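Local coordinates for adenosine monophosphate-protein transferase (Sulfolobus tokodaii, PDB 2EKM) that is of unknown function but belongs to the adenosine-specific kinase family, and so may bind adenosine or a related nucleotide, at residues E14-I19 with V85-N90; H24-V29 with L57-G62; A111-P116 with V133-T138; I78-T83 with R128-V133. All coordinates share one frame; numbering follows the deposited sequence.

Contact 1: E14-I19 with V85-N90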
loop_
_atom_site.group_PDB
_atom_site.type_symbol
_atom_site.label_atom_id
_atom_site.label_comp_id
_atom_site.label_asym_id
_atom_site.label_seq_id
_atom_site.Cartn_x
_atom_site.Cartn_y
_atom_site.Cartn_z
ATOM N N GLU A 14 -11.550 23.104 -5.787
ATOM C CA GLU A 14 -12.502 23.130 -4.683
ATOM C C GLU A 14 -13.693 22.237 -5.004
ATOM O O GLU A 14 -14.215 22.270 -6.116
ATOM C CB GLU A 14 -12.994 24.562 -4.452
ATOM C CG GLU A 14 -13.958 24.719 -3.287
ATOM C CD GLU A 14 -14.630 26.083 -3.271
ATOM O OE1 GLU A 14 -15.462 26.345 -4.166
ATOM O OE2 GLU A 14 -14.322 26.895 -2.369
ATOM N N GLY A 15 -14.113 21.437 -4.031
ATOM C CA GLY A 15 -15.247 20.556 -4.243
ATOM C C GLY A 15 -14.883 19.143 -4.673
ATOM O O GLY A 15 -15.713 18.236 -4.600
ATOM N N THR A 16 -13.649 18.941 -5.121
ATOM C CA THR A 16 -13.240 17.612 -5.554
ATOM C C THR A 16 -12.269 16.937 -4.593
ATOM O O THR A 16 -11.704 17.560 -3.690
ATOM C CB THR A 16 -12.553 17.637 -6.935
ATOM O OG1 THR A 16 -11.273 18.269 -6.816
ATOM C CG2 THR A 16 -13.402 18.392 -7.948
ATOM N N ASN A 17 -12.093 15.643 -4.813
ATOM C CA ASN A 17 -11.173 14.828 -4.040
ATOM C C ASN A 17 -10.433 14.006 -5.085
ATOM O O ASN A 17 -10.998 13.664 -6.126
ATOM C CB ASN A 17 -11.937 13.902 -3.095
ATOM C CG ASN A 17 -12.181 14.524 -1.732
ATOM O OD1 ASN A 17 -11.351 14.407 -0.829
ATOM N ND2 ASN A 17 -13.322 15.191 -1.578
ATOM N N VAL A 18 -9.168 13.704 -4.826
ATOM C CA VAL A 18 -8.401 12.915 -5.768
ATOM C C VAL A 18 -7.910 11.659 -5.062
ATOM O O VAL A 18 -7.598 11.687 -3.873
ATOM C CB VAL A 18 -7.198 13.721 -6.330
ATOM C CG1 VAL A 18 -6.155 13.949 -5.239
ATOM C CG2 VAL A 18 -6.595 12.994 -7.527
ATOM N N ILE A 19 -7.887 10.555 -5.795
ATOM C CA ILE A 19 -7.417 9.278 -5.275
ATOM C C ILE A 19 -6.390 8.765 -6.280
ATOM O O ILE A 19 -6.697 8.587 -7.462
ATOM C CB ILE A 19 -8.562 8.247 -5.152
ATOM C CG1 ILE A 19 -9.610 8.745 -4.153
ATOM C CG2 ILE A 19 -8.000 6.903 -4.676
ATOM C CD1 ILE A 19 -10.847 7.874 -4.080
ATOM N N VAL A 85 -5.364 7.451 -11.531
ATOM C CA VAL A 85 -5.804 8.661 -10.859
ATOM C C VAL A 85 -7.313 8.785 -10.976
ATOM O O VAL A 85 -7.874 8.623 -12.062
ATOM C CB VAL A 85 -5.160 9.926 -11.489
ATOM C CG1 VAL A 85 -5.710 11.187 -10.820
ATOM C CG2 VAL A 85 -3.647 9.870 -11.338
ATOM N N ILE A 86 -7.962 9.064 -9.851
ATOM C CA ILE A 86 -9.408 9.230 -9.815
ATOM C C ILE A 86 -9.770 10.568 -9.177
ATOM O O ILE A 86 -9.232 10.936 -8.133
ATOM C CB ILE A 86 -10.101 8.126 -8.975
ATOM C CG1 ILE A 86 -9.853 6.744 -9.584
ATOM C CG2 ILE A 86 -11.597 8.397 -8.910
ATOM C CD1 ILE A 86 -10.378 5.601 -8.718
ATOM N N TYR A 87 -10.673 11.294 -9.824
ATOM C CA TYR A 87 -11.164 12.563 -9.309
ATOM C C TYR A 87 -12.653 12.351 -9.096
ATOM O O TYR A 87 -13.326 11.788 -9.959
ATOM C CB TYR A 87 -10.939 13.691 -10.320
ATOM C CG TYR A 87 -9.577 14.334 -10.232
ATOM C CD1 TYR A 87 -9.343 15.396 -9.361
ATOM C CD2 TYR A 87 -8.516 13.876 -11.010
ATOM C CE1 TYR A 87 -8.085 15.986 -9.267
ATOM C CE2 TYR A 87 -7.254 14.456 -10.923
ATOM C CZ TYR A 87 -7.047 15.511 -10.051
ATOM O OH TYR A 87 -5.802 16.085 -9.953
ATOM N N ILE A 88 -13.167 12.782 -7.950
ATOM C CA ILE A 88 -14.590 12.630 -7.665
ATOM C C ILE A 88 -15.182 13.912 -7.102
ATOM O O ILE A 88 -14.485 14.718 -6.490
ATOM C CB ILE A 88 -14.869 11.480 -6.654
ATOM C CG1 ILE A 88 -14.189 11.777 -5.314
ATOM C CG2 ILE A 88 -14.397 10.148 -7.234
ATOM C CD1 ILE A 88 -14.489 10.756 -4.227
ATOM N N LYS A 89 -16.479 14.086 -7.321
ATOM C CA LYS A 89 -17.199 15.210 -6.801
ATOM C C LYS A 89 -18.606 14.769 -6.481
ATOM O O LYS A 89 -19.096 13.757 -6.966
ATOM C CB LYS A 89 -17.217 16.279 -7.889
ATOM C CG LYS A 89 -17.539 17.671 -7.354
ATOM C CD LYS A 89 -17.869 18.639 -8.489
ATOM C CE LYS A 89 -18.082 17.906 -9.817
ATOM N NZ LYS A 89 -18.885 18.733 -10.713
ATOM N N ASN A 90 -19.287 15.505 -5.607
ATOM C CA ASN A 90 -20.632 15.138 -5.176
ATOM C C ASN A 90 -20.573 13.768 -4.494
ATOM O O ASN A 90 -21.470 12.933 -4.632
ATOM C CB ASN A 90 -21.588 15.108 -6.376
ATOM C CG ASN A 90 -23.040 15.138 -5.956
ATOM O OD1 ASN A 90 -23.388 15.788 -4.973
ATOM N ND2 ASN A 90 -23.900 14.451 -6.704
HETATM O O HOH W 1 -18.277 17.745 -4.222
HETATM O O HOH W 2 -15.373 15.320 -3.692
#
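Val18 and Tyr87 face each other as a non-hydrogen-bonded antiparallel pair, their side chains lying alongside and pointing the same way, and they show how a sheet fits branched and flat groups together. The CG2 methyl of Val18 is the bump and the ring is the flat floor beneath it: CG2 stands 3.7 Å from the Tyr87 ring centroid and only 14° off the ring normal, a CH-pi contact over one face. Val18 CG2, anti to its own backbone N (chi1 69° at CG1), is carried forward over the ring, and it also reaches Val85 CG1 at 3.9 Å, filling the notch between valine and tyrosine. Thr16 OG1 lies at the ring's edge, but its hydrogen bond goes to Pro13 O. The tyrosine hydroxyl is held by Thr74 and the carbonyl of Glu11, beside helix 65-78.

On the other face of the sheet, Asn17 CB meets Ile88 CG1 at 3.8 Å, and Ile19 and Ile86 sit CB to CB at 4.1 Å. These isoleucines, with Asn17, pack against helix 93-101. Two hydrogen-bonded pairs join the strands: Ile88 N to Asn17 O is 3.0 Å, and Ile19 N to Ile86 O is 2.7 Å, each answered by its reciprocal bond. A water accepts from Asn17 ND2 within reach of Ile88 O. The chemistry thus divides: backbone bonds satisfy the buried peptide groups between two largely apolar faces, with one water supplementing the Asn17-Ile88 rung, whereas beyond it another water bridges Gly15 O and Asn90 N.

Contact 2: H24-V29 with L57-G62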
loop_
_atom_site.group_PDB
_atom_site.type_symbol
_atom_site.label_atom_id
_atom_site.label_comp_id
_atom_site.label_asym_id
_atom_site.label_seq_id
_atom_site.Cartn_x
_atom_site.Cartn_y
_atom_site.Cartn_z
ATOM N N HIS A 24 -2.590 -2.634 -12.532
ATOM C CA HIS A 24 -1.982 -3.364 -13.637
ATOM C C HIS A 24 -3.103 -3.884 -14.527
ATOM O O HIS A 24 -4.248 -3.979 -14.089
ATOM C CB HIS A 24 -1.134 -4.529 -13.117
ATOM C CG HIS A 24 -1.934 -5.724 -12.708
ATOM N ND1 HIS A 24 -2.008 -6.866 -13.478
ATOM C CD2 HIS A 24 -2.716 -5.947 -11.625
ATOM C CE1 HIS A 24 -2.803 -7.739 -12.886
ATOM N NE2 HIS A 24 -3.245 -7.207 -11.761
ATOM N N PHE A 25 -2.767 -4.208 -15.772
ATOM C CA PHE A 25 -3.727 -4.717 -16.753
ATOM C C PHE A 25 -4.693 -3.628 -17.206
ATOM O O PHE A 25 -5.182 -2.832 -16.403
ATOM C CB PHE A 25 -4.524 -5.900 -16.187
ATOM C CG PHE A 25 -5.234 -6.714 -17.242
ATOM C CD1 PHE A 25 -4.685 -6.865 -18.515
ATOM C CD2 PHE A 25 -6.445 -7.338 -16.962
ATOM C CE1 PHE A 25 -5.338 -7.622 -19.493
ATOM C CE2 PHE A 25 -7.107 -8.098 -17.936
ATOM C CZ PHE A 25 -6.551 -8.238 -19.201
ATOM N N ILE A 26 -4.974 -3.615 -18.503
ATOM C CA ILE A 26 -5.863 -2.625 -19.101
ATOM C C ILE A 26 -7.285 -2.648 -18.529
ATOM O O ILE A 26 -7.987 -1.633 -18.568
ATOM C CB ILE A 26 -5.931 -2.821 -20.641
ATOM C CG1 ILE A 26 -6.620 -1.625 -21.299
ATOM C CG2 ILE A 26 -6.682 -4.098 -20.972
ATOM C CD1 ILE A 26 -5.886 -0.330 -21.113
ATOM N N LYS A 27 -7.703 -3.792 -17.988
ATOM C CA LYS A 27 -9.051 -3.927 -17.426
ATOM C C LYS A 27 -9.273 -3.013 -16.219
ATOM O O LYS A 27 -10.394 -2.863 -15.729
ATOM C CB LYS A 27 -9.332 -5.389 -17.041
ATOM C CG LYS A 27 -10.813 -5.677 -16.750
ATOM C CD LYS A 27 -11.151 -7.166 -16.882
ATOM C CE LYS A 27 -10.586 -8.006 -15.737
ATOM N NZ LYS A 27 -11.295 -7.771 -14.435
ATOM N N THR A 28 -8.192 -2.405 -15.742
ATOM C CA THR A 28 -8.257 -1.480 -14.615
ATOM C C THR A 28 -9.315 -0.395 -14.847
ATOM O O THR A 28 -10.142 -0.116 -13.976
ATOM C CB THR A 28 -6.889 -0.780 -14.405
ATOM O OG1 THR A 28 -5.947 -1.721 -13.876
ATOM C CG2 THR A 28 -7.022 0.416 -13.460
ATOM N N VAL A 29 -9.279 0.213 -16.030
ATOM C CA VAL A 29 -10.205 1.288 -16.377
ATOM C C VAL A 29 -11.682 0.920 -16.270
ATOM O O VAL A 29 -12.441 1.596 -15.573
ATOM C CB VAL A 29 -9.929 1.812 -17.807
ATOM C CG1 VAL A 29 -10.816 3.014 -18.104
ATOM C CG2 VAL A 29 -8.468 2.187 -17.943
ATOM N N LEU A 57 -0.480 4.478 -23.559
ATOM C CA LEU A 57 -1.458 5.556 -23.566
ATOM C C LEU A 57 -2.203 5.726 -22.248
ATOM O O LEU A 57 -2.475 4.752 -21.542
ATOM C CB LEU A 57 -2.488 5.310 -24.672
ATOM C CG LEU A 57 -1.974 5.281 -26.110
ATOM C CD1 LEU A 57 -3.088 4.836 -27.060
ATOM C CD2 LEU A 57 -1.465 6.663 -26.480
ATOM N N ILE A 58 -2.527 6.974 -21.920
ATOM C CA ILE A 58 -3.298 7.253 -20.715
ATOM C C ILE A 58 -4.698 6.765 -21.078
ATOM O O ILE A 58 -5.325 7.307 -21.990
ATOM C CB ILE A 58 -3.391 8.769 -20.411
ATOM C CG1 ILE A 58 -2.003 9.353 -20.127
ATOM C CG2 ILE A 58 -4.334 9.000 -19.238
ATOM C CD1 ILE A 58 -1.363 8.866 -18.852
ATOM N N ARG A 59 -5.176 5.737 -20.384
ATOM C CA ARG A 59 -6.504 5.197 -20.647
ATOM C C ARG A 59 -7.471 5.875 -19.687
ATOM O O ARG A 59 -7.146 6.085 -18.519
ATOM C CB ARG A 59 -6.499 3.685 -20.443
ATOM C CG ARG A 59 -5.446 2.974 -21.277
ATOM C CD ARG A 59 -5.635 3.251 -22.760
ATOM N NE ARG A 59 -4.703 2.479 -23.577
ATOM C CZ ARG A 59 -5.003 1.969 -24.768
ATOM N NH1 ARG A 59 -6.213 2.151 -25.285
ATOM N NH2 ARG A 59 -4.100 1.263 -25.435
ATOM N N TRP A 60 -8.665 6.209 -20.164
ATOM C CA TRP A 60 -9.597 6.922 -19.306
ATOM C C TRP A 60 -11.074 6.670 -19.541
ATOM O O TRP A 60 -11.484 6.159 -20.584
ATOM C CB TRP A 60 -9.346 8.423 -19.448
ATOM C CG TRP A 60 -9.421 8.875 -20.885
ATOM C CD1 TRP A 60 -8.399 8.905 -21.792
ATOM C CD2 TRP A 60 -10.597 9.290 -21.593
ATOM N NE1 TRP A 60 -8.864 9.312 -23.023
ATOM C CE2 TRP A 60 -10.210 9.557 -22.928
ATOM C CE3 TRP A 60 -11.939 9.462 -21.230
ATOM C CZ2 TRP A 60 -11.118 9.989 -23.902
ATOM C CZ3 TRP A 60 -12.847 9.893 -22.202
ATOM C CH2 TRP A 60 -12.427 10.150 -23.522
ATOM N N ASP A 61 -11.865 7.058 -18.546
ATOM C CA ASP A 61 -13.318 6.950 -18.593
ATOM C C ASP A 61 -13.870 7.739 -17.412
ATOM O O ASP A 61 -13.108 8.259 -16.595
ATOM C CB ASP A 61 -13.784 5.497 -18.503
ATOM C CG ASP A 61 -15.131 5.276 -19.186
ATOM O OD1 ASP A 61 -15.987 6.182 -19.131
ATOM O OD2 ASP A 61 -15.335 4.193 -19.772
ATOM N N GLY A 62 -15.190 7.827 -17.327
ATOM C CA GLY A 62 -15.823 8.567 -16.250
ATOM C C GLY A 62 -17.161 9.094 -16.731
ATOM O O GLY A 62 -17.584 8.770 -17.838
#
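At the entry to helix 28-37, a type I turn from Phe25 to Thr28 presents Ile26, and the first turn of the helix presents Val29, to strand 57-62, the outermost of the five-stranded sheet within this chain. Arg59 receives both; no hydrogen bond crosses, and the fit is made by aliphatic surfaces. Ile26 reaches out through its longer branch: CG1 is anti to the backbone N (chi1 -168°), and the bend at chi2 then sets CD1 3.3 Å from Arg59 CG and over one face of the guanidinium. Val29 divides its two methyls along the strand. Its CG2 meets Arg59 CB at 3.5 Å, the two side chains crossing at about a right angle, while CG1 touches Asp61 CB at 3.9 Å and the backbone of Trp60. Arginine therefore serves here with its hydrocarbon stem, and its charged end is engaged beyond the contact, with Glu51 and with Glu143 of the second subunit.

Strand 44-50 runs beside 57-62 in the sheet, and its Phe49 also packs on Val29. Trp60 and Ile58 lie against helix 65-78. Leu57 and Ile58 pair in parallel with a strand of the second subunit, so the sheet continues across that interface.

Contact 3: A111-P116 with V133-T138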
loop_
_atom_site.group_PDB
_atom_site.type_symbol
_atom_site.label_atom_id
_atom_site.label_comp_id
_atom_site.label_asym_id
_atom_site.label_seq_id
_atom_site.Cartn_x
_atom_site.Cartn_y
_atom_site.Cartn_z
ATOM N N ALA A 111 -2.763 7.814 -2.181
ATOM C CA ALA A 111 -3.406 8.904 -1.469
ATOM C C ALA A 111 -4.878 9.072 -1.819
ATOM O O ALA A 111 -5.322 8.702 -2.902
ATOM C CB ALA A 111 -2.661 10.215 -1.753
ATOM N N ALA A 112 -5.617 9.637 -0.872
ATOM C CA ALA A 112 -7.040 9.938 -1.015
ATOM C C ALA A 112 -7.154 11.222 -0.199
ATOM O O ALA A 112 -7.069 11.182 1.030
ATOM C CB ALA A 112 -7.885 8.834 -0.400
ATOM N N THR A 113 -7.334 12.358 -0.865
ATOM C CA THR A 113 -7.374 13.618 -0.136
ATOM C C THR A 113 -7.894 14.808 -0.943
ATOM O O THR A 113 -8.066 14.730 -2.161
ATOM C CB THR A 113 -5.946 13.970 0.353
ATOM O OG1 THR A 113 -5.992 15.059 1.278
ATOM C CG2 THR A 113 -5.072 14.371 -0.838
ATOM N N ALA A 114 -8.137 15.909 -0.236
ATOM C CA ALA A 114 -8.587 17.158 -0.838
ATOM C C ALA A 114 -7.584 18.235 -0.424
ATOM O O ALA A 114 -7.670 19.382 -0.857
ATOM C CB ALA A 114 -9.986 17.518 -0.345
ATOM N N ASN A 115 -6.635 17.846 0.426
ATOM C CA ASN A 115 -5.591 18.745 0.918
ATOM C C ASN A 115 -4.553 18.933 -0.191
ATOM O O ASN A 115 -4.455 18.149 -1.126
ATOM C CB ASN A 115 -4.884 18.122 2.122
ATOM C CG ASN A 115 -5.774 18.023 3.339
ATOM O OD1 ASN A 115 -5.644 17.098 4.139
ATOM N ND2 ASN A 115 -6.671 18.986 3.499
ATOM N N PRO A 116 -3.830 20.057 -0.050
ATOM C CA PRO A 116 -2.774 20.305 -1.011
ATOM C C PRO A 116 -1.918 19.036 -1.105
ATOM O O PRO A 116 -1.546 18.483 -0.066
ATOM C CB PRO A 116 -1.946 21.489 -0.429
ATOM C CG PRO A 116 -3.022 22.257 0.281
ATOM C CD PRO A 116 -3.825 21.159 0.956
ATOM N N VAL A 133 3.958 10.434 -1.221
ATOM C CA VAL A 133 3.250 11.689 -1.409
ATOM C C VAL A 133 3.391 12.566 -0.171
ATOM O O VAL A 133 3.716 12.081 0.910
ATOM C CB VAL A 133 1.733 11.465 -1.639
ATOM C CG1 VAL A 133 1.505 10.533 -2.827
ATOM C CG2 VAL A 133 1.096 10.890 -0.378
ATOM N N VAL A 134 3.164 13.863 -0.347
ATOM C CA VAL A 134 3.185 14.798 0.767
ATOM C C VAL A 134 1.732 15.244 0.825
ATOM O O VAL A 134 1.289 16.076 0.033
ATOM C CB VAL A 134 4.097 16.017 0.513
ATOM C CG1 VAL A 134 4.064 16.952 1.729
ATOM C CG2 VAL A 134 5.523 15.552 0.256
ATOM N N ASP A 135 0.988 14.646 1.749
ATOM C CA ASP A 135 -0.428 14.932 1.916
ATOM C C ASP A 135 -0.645 15.941 3.038
ATOM O O ASP A 135 -0.565 15.600 4.215
ATOM C CB ASP A 135 -1.178 13.639 2.249
ATOM C CG ASP A 135 -2.684 13.806 2.199
ATOM O OD1 ASP A 135 -3.156 14.961 2.222
ATOM O OD2 ASP A 135 -3.394 12.778 2.144
ATOM N N GLY A 136 -0.920 17.184 2.668
ATOM C CA GLY A 136 -1.151 18.196 3.678
ATOM C C GLY A 136 0.117 18.644 4.371
ATOM O O GLY A 136 1.218 18.529 3.826
ATOM N N TYR A 137 -0.036 19.129 5.598
ATOM C CA TYR A 137 1.096 19.650 6.349
ATOM C C TYR A 137 1.521 18.820 7.553
ATOM O O TYR A 137 0.851 17.859 7.935
ATOM C CB TYR A 137 0.775 21.082 6.780
ATOM C CG TYR A 137 0.351 21.957 5.617
ATOM C CD1 TYR A 137 1.289 22.427 4.699
ATOM C CD2 TYR A 137 -0.991 22.273 5.407
ATOM C CE1 TYR A 137 0.904 23.188 3.597
ATOM C CE2 TYR A 137 -1.391 23.037 4.302
ATOM C CZ TYR A 137 -0.436 23.490 3.403
ATOM O OH TYR A 137 -0.810 24.240 2.310
ATOM N N THR A 138 2.646 19.215 8.146
ATOM C CA THR A 138 3.208 18.534 9.305
ATOM C C THR A 138 2.426 18.887 10.569
ATOM O O THR A 138 1.844 19.964 10.665
ATOM C CB THR A 138 4.689 18.925 9.501
ATOM O OG1 THR A 138 4.780 20.334 9.747
ATOM C CG2 THR A 138 5.500 18.583 8.250
HETATM O O HOH W 3 -4.037 10.217 1.799
#
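Ala111 opens the contact with its CB 4.1 Å from Val133 CG2, an apolar touch where two strands from different sheets come near without pairing. At Ala112 the link is indirect: a water accepts from Ala112 N and lies 2.7 Å from Asp135 OD2. Thr113 then meets Asp135 tip to tip. Its hydroxyl, OG1, lies anti to the backbone N (chi1 -169°) and donates to Asp135 OD1 at 3.0 Å, on the syn side and 17° out of the carboxylate plane. The same OG1 accepts from Asn115 N at 3.0 Å, so one oxygen both ties the carboxylate and bends its own chain. Asn115 adds its CB, 3.6 Å from Asp135 OD1. Pro116 closes the segment: its carbonyl O takes a bond from Gly136 N at 3.1 Å, while Pro116 CG rests 3.6 Å from Tyr137 OH.

The third subunit covers this junction: its His82 ND1 bonds Asp135 OD2, and its Gln126 reaches the carbonyls of Pro116 and Gly136. Thr113 forms an ST turn at a strand end, in the short connection that carries the chain from the five-stranded sheet into the three-stranded one, at a subunit interface.

Contact 4: I78-T83 with R128-V133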
loop_
_atom_site.group_PDB
_atom_site.type_symbol
_atom_site.label_atom_id
_atom_site.label_comp_id
_atom_site.label_asym_id
_atom_site.label_seq_id
_atom_site.Cartn_x
_atom_site.Cartn_y
_atom_site.Cartn_z
ATOM N N ILE A 78 2.534 12.898 -13.250
ATOM C CA ILE A 78 3.219 11.895 -12.452
ATOM C C ILE A 78 4.056 11.087 -13.444
ATOM O O ILE A 78 5.225 10.793 -13.193
ATOM C CB ILE A 78 2.217 10.982 -11.725
ATOM C CG1 ILE A 78 1.444 11.799 -10.682
ATOM C CG2 ILE A 78 2.952 9.810 -11.069
ATOM C CD1 ILE A 78 0.348 11.012 -9.958
ATOM N N GLY A 79 3.444 10.755 -14.579
ATOM C CA GLY A 79 4.123 10.016 -15.633
ATOM C C GLY A 79 4.755 8.685 -15.273
ATOM O O GLY A 79 5.742 8.279 -15.888
ATOM N N ALA A 80 4.190 7.990 -14.295
ATOM C CA ALA A 80 4.732 6.702 -13.872
ATOM C C ALA A 80 3.855 5.539 -14.333
ATOM O O ALA A 80 2.655 5.507 -14.058
ATOM C CB ALA A 80 4.883 6.677 -12.356
ATOM N N GLY A 81 4.462 4.586 -15.035
ATOM C CA GLY A 81 3.717 3.438 -15.515
ATOM C C GLY A 81 2.836 2.767 -14.473
ATOM O O GLY A 81 3.226 2.615 -13.314
ATOM N N HIS A 82 1.636 2.377 -14.902
ATOM C CA HIS A 82 0.641 1.697 -14.069
ATOM C C HIS A 82 0.001 2.507 -12.934
ATOM O O HIS A 82 -0.648 1.951 -12.041
ATOM C CB HIS A 82 1.215 0.378 -13.528
ATOM C CG HIS A 82 1.090 -0.763 -14.492
ATOM N ND1 HIS A 82 0.394 -0.659 -15.679
ATOM C CD2 HIS A 82 1.530 -2.042 -14.427
ATOM C CE1 HIS A 82 0.410 -1.825 -16.302
ATOM N NE2 HIS A 82 1.093 -2.681 -15.562
ATOM N N THR A 83 0.176 3.819 -12.984
ATOM C CA THR A 83 -0.415 4.705 -11.990
ATOM C C THR A 83 -1.850 5.004 -12.424
ATOM O O THR A 83 -2.118 5.174 -13.614
ATOM C CB THR A 83 0.342 6.057 -11.913
ATOM O OG1 THR A 83 1.711 5.827 -11.564
ATOM C CG2 THR A 83 -0.292 6.966 -10.866
ATOM N N ARG A 128 9.654 6.129 -14.666
ATOM C CA ARG A 128 9.276 6.785 -13.419
ATOM C C ARG A 128 8.461 5.894 -12.484
ATOM O O ARG A 128 7.670 5.056 -12.929
ATOM C CB ARG A 128 8.491 8.064 -13.737
ATOM C CG ARG A 128 9.290 9.088 -14.558
ATOM C CD ARG A 128 8.374 10.068 -15.296
ATOM N NE ARG A 128 7.692 11.014 -14.412
ATOM C CZ ARG A 128 8.271 12.076 -13.855
ATOM N NH1 ARG A 128 9.552 12.335 -14.084
ATOM N NH2 ARG A 128 7.564 12.893 -13.083
ATOM N N GLY A 129 8.669 6.084 -11.183
ATOM C CA GLY A 129 7.951 5.313 -10.183
ATOM C C GLY A 129 7.568 6.203 -9.014
ATOM O O GLY A 129 8.327 7.095 -8.639
ATOM N N VAL A 130 6.389 5.969 -8.440
ATOM C CA VAL A 130 5.916 6.767 -7.309
ATOM C C VAL A 130 6.520 6.237 -6.009
ATOM O O VAL A 130 6.382 5.059 -5.694
ATOM C CB VAL A 130 4.373 6.717 -7.201
ATOM C CG1 VAL A 130 3.908 7.464 -5.952
ATOM C CG2 VAL A 130 3.740 7.327 -8.454
ATOM N N ILE A 131 7.198 7.098 -5.254
ATOM C CA ILE A 131 7.798 6.644 -4.005
ATOM C C ILE A 131 7.057 7.149 -2.771
ATOM O O ILE A 131 7.378 6.764 -1.648
ATOM C CB ILE A 131 9.286 7.059 -3.904
ATOM C CG1 ILE A 131 9.413 8.581 -3.873
ATOM C CG2 ILE A 131 10.062 6.476 -5.074
ATOM C CD1 ILE A 131 10.818 9.057 -3.535
ATOM N N GLY A 132 6.062 8.003 -2.988
ATOM C CA GLY A 132 5.288 8.531 -1.881
ATOM C C GLY A 132 4.576 9.823 -2.226
ATOM O O GLY A 132 4.570 10.257 -3.378
ATOM N N VAL A 133 3.958 10.434 -1.221
ATOM C CA VAL A 133 3.250 11.689 -1.409
ATOM C C VAL A 133 3.391 12.566 -0.171
ATOM O O VAL A 133 3.716 12.081 0.910
ATOM C CB VAL A 133 1.733 11.465 -1.639
ATOM C CG1 VAL A 133 1.505 10.533 -2.827
ATOM C CG2 VAL A 133 1.096 10.890 -0.378
HETATM O O HOH W 4 7.420 4.106 -15.571
HETATM O O HOH W 5 5.916 2.837 -12.341
#
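Arg128 reaches the last turn of helix 65-78 and bonds to the carbonyl of Ile78. NE donates to Ile78 O at 2.8 Å, with the oxygen close to the guanidinium plane, though the donor is tilted 32° from the plane of the carbonyl. NH2 adds a weak bond to the same oxygen, at 3.1 Å, so the group meets it with one edge. A bend at chi3 (70°) turns the arginine's end towards the helix terminus, and its other nitrogen, NH1, forms salt bridges with Asp6 and Glu123. Such flanking acids probably stabilise the positive charge, which in turn suits a helix C-terminus.

Two waters extend the polar link: one accepts from Gly81 N and Arg128 N, while another donates to Gly81 O and to Arg128 O. Beside them, Ala80 O is gripped twice from one face, by Thr83 N and by Thr83 OG1 at 2.7 Å, within the type II turn from Ala80 to Thr83.

Carbons also press on carbonyls: Ala80 CB lies 3.3 Å from Arg128 O, and Arg128 CD 3.2 Å from Gly79 O. Farther out the contact becomes apolar. Val130 CG2 fills the hollow between the side chains: it meets Ile78 CG2 at 3.7 Å and Ala80 CB at 4.1 Å, and also borders Thr83 OG1. Phe110 of strand 108-113 packs on the same valine. Gly79, with positive phi, is the first residue beyond the helix, and the whole is a helix C-terminus whose last carbonyl is hydrogen-bonded by an arginine from strand 128-135 of the three-stranded sheet, followed by a type II turn into strand 83-89.

The four contacts chart how one chain builds two sheets and a trimer. Contacts 1 and 3 touch, their centres about 13 Å apart, since strands 16-22 and 108-113 are neighbours in the five-stranded sheet; contact 2 lies at the far edge of that sheet, about 24 Å between centres from contact 3. Along the chain, the segments of contact 2 fall between those of contact 1, while contacts 3 and 4 interleave and share Val133 on strand 128-135 of the three-stranded sheet. Contact 4, about 15 Å from contact 2 between centres, meets it through His24 and His82. His82 of a neighbouring subunit reaches contact 3, so the same histidine serves contacts within the chain and between subunits.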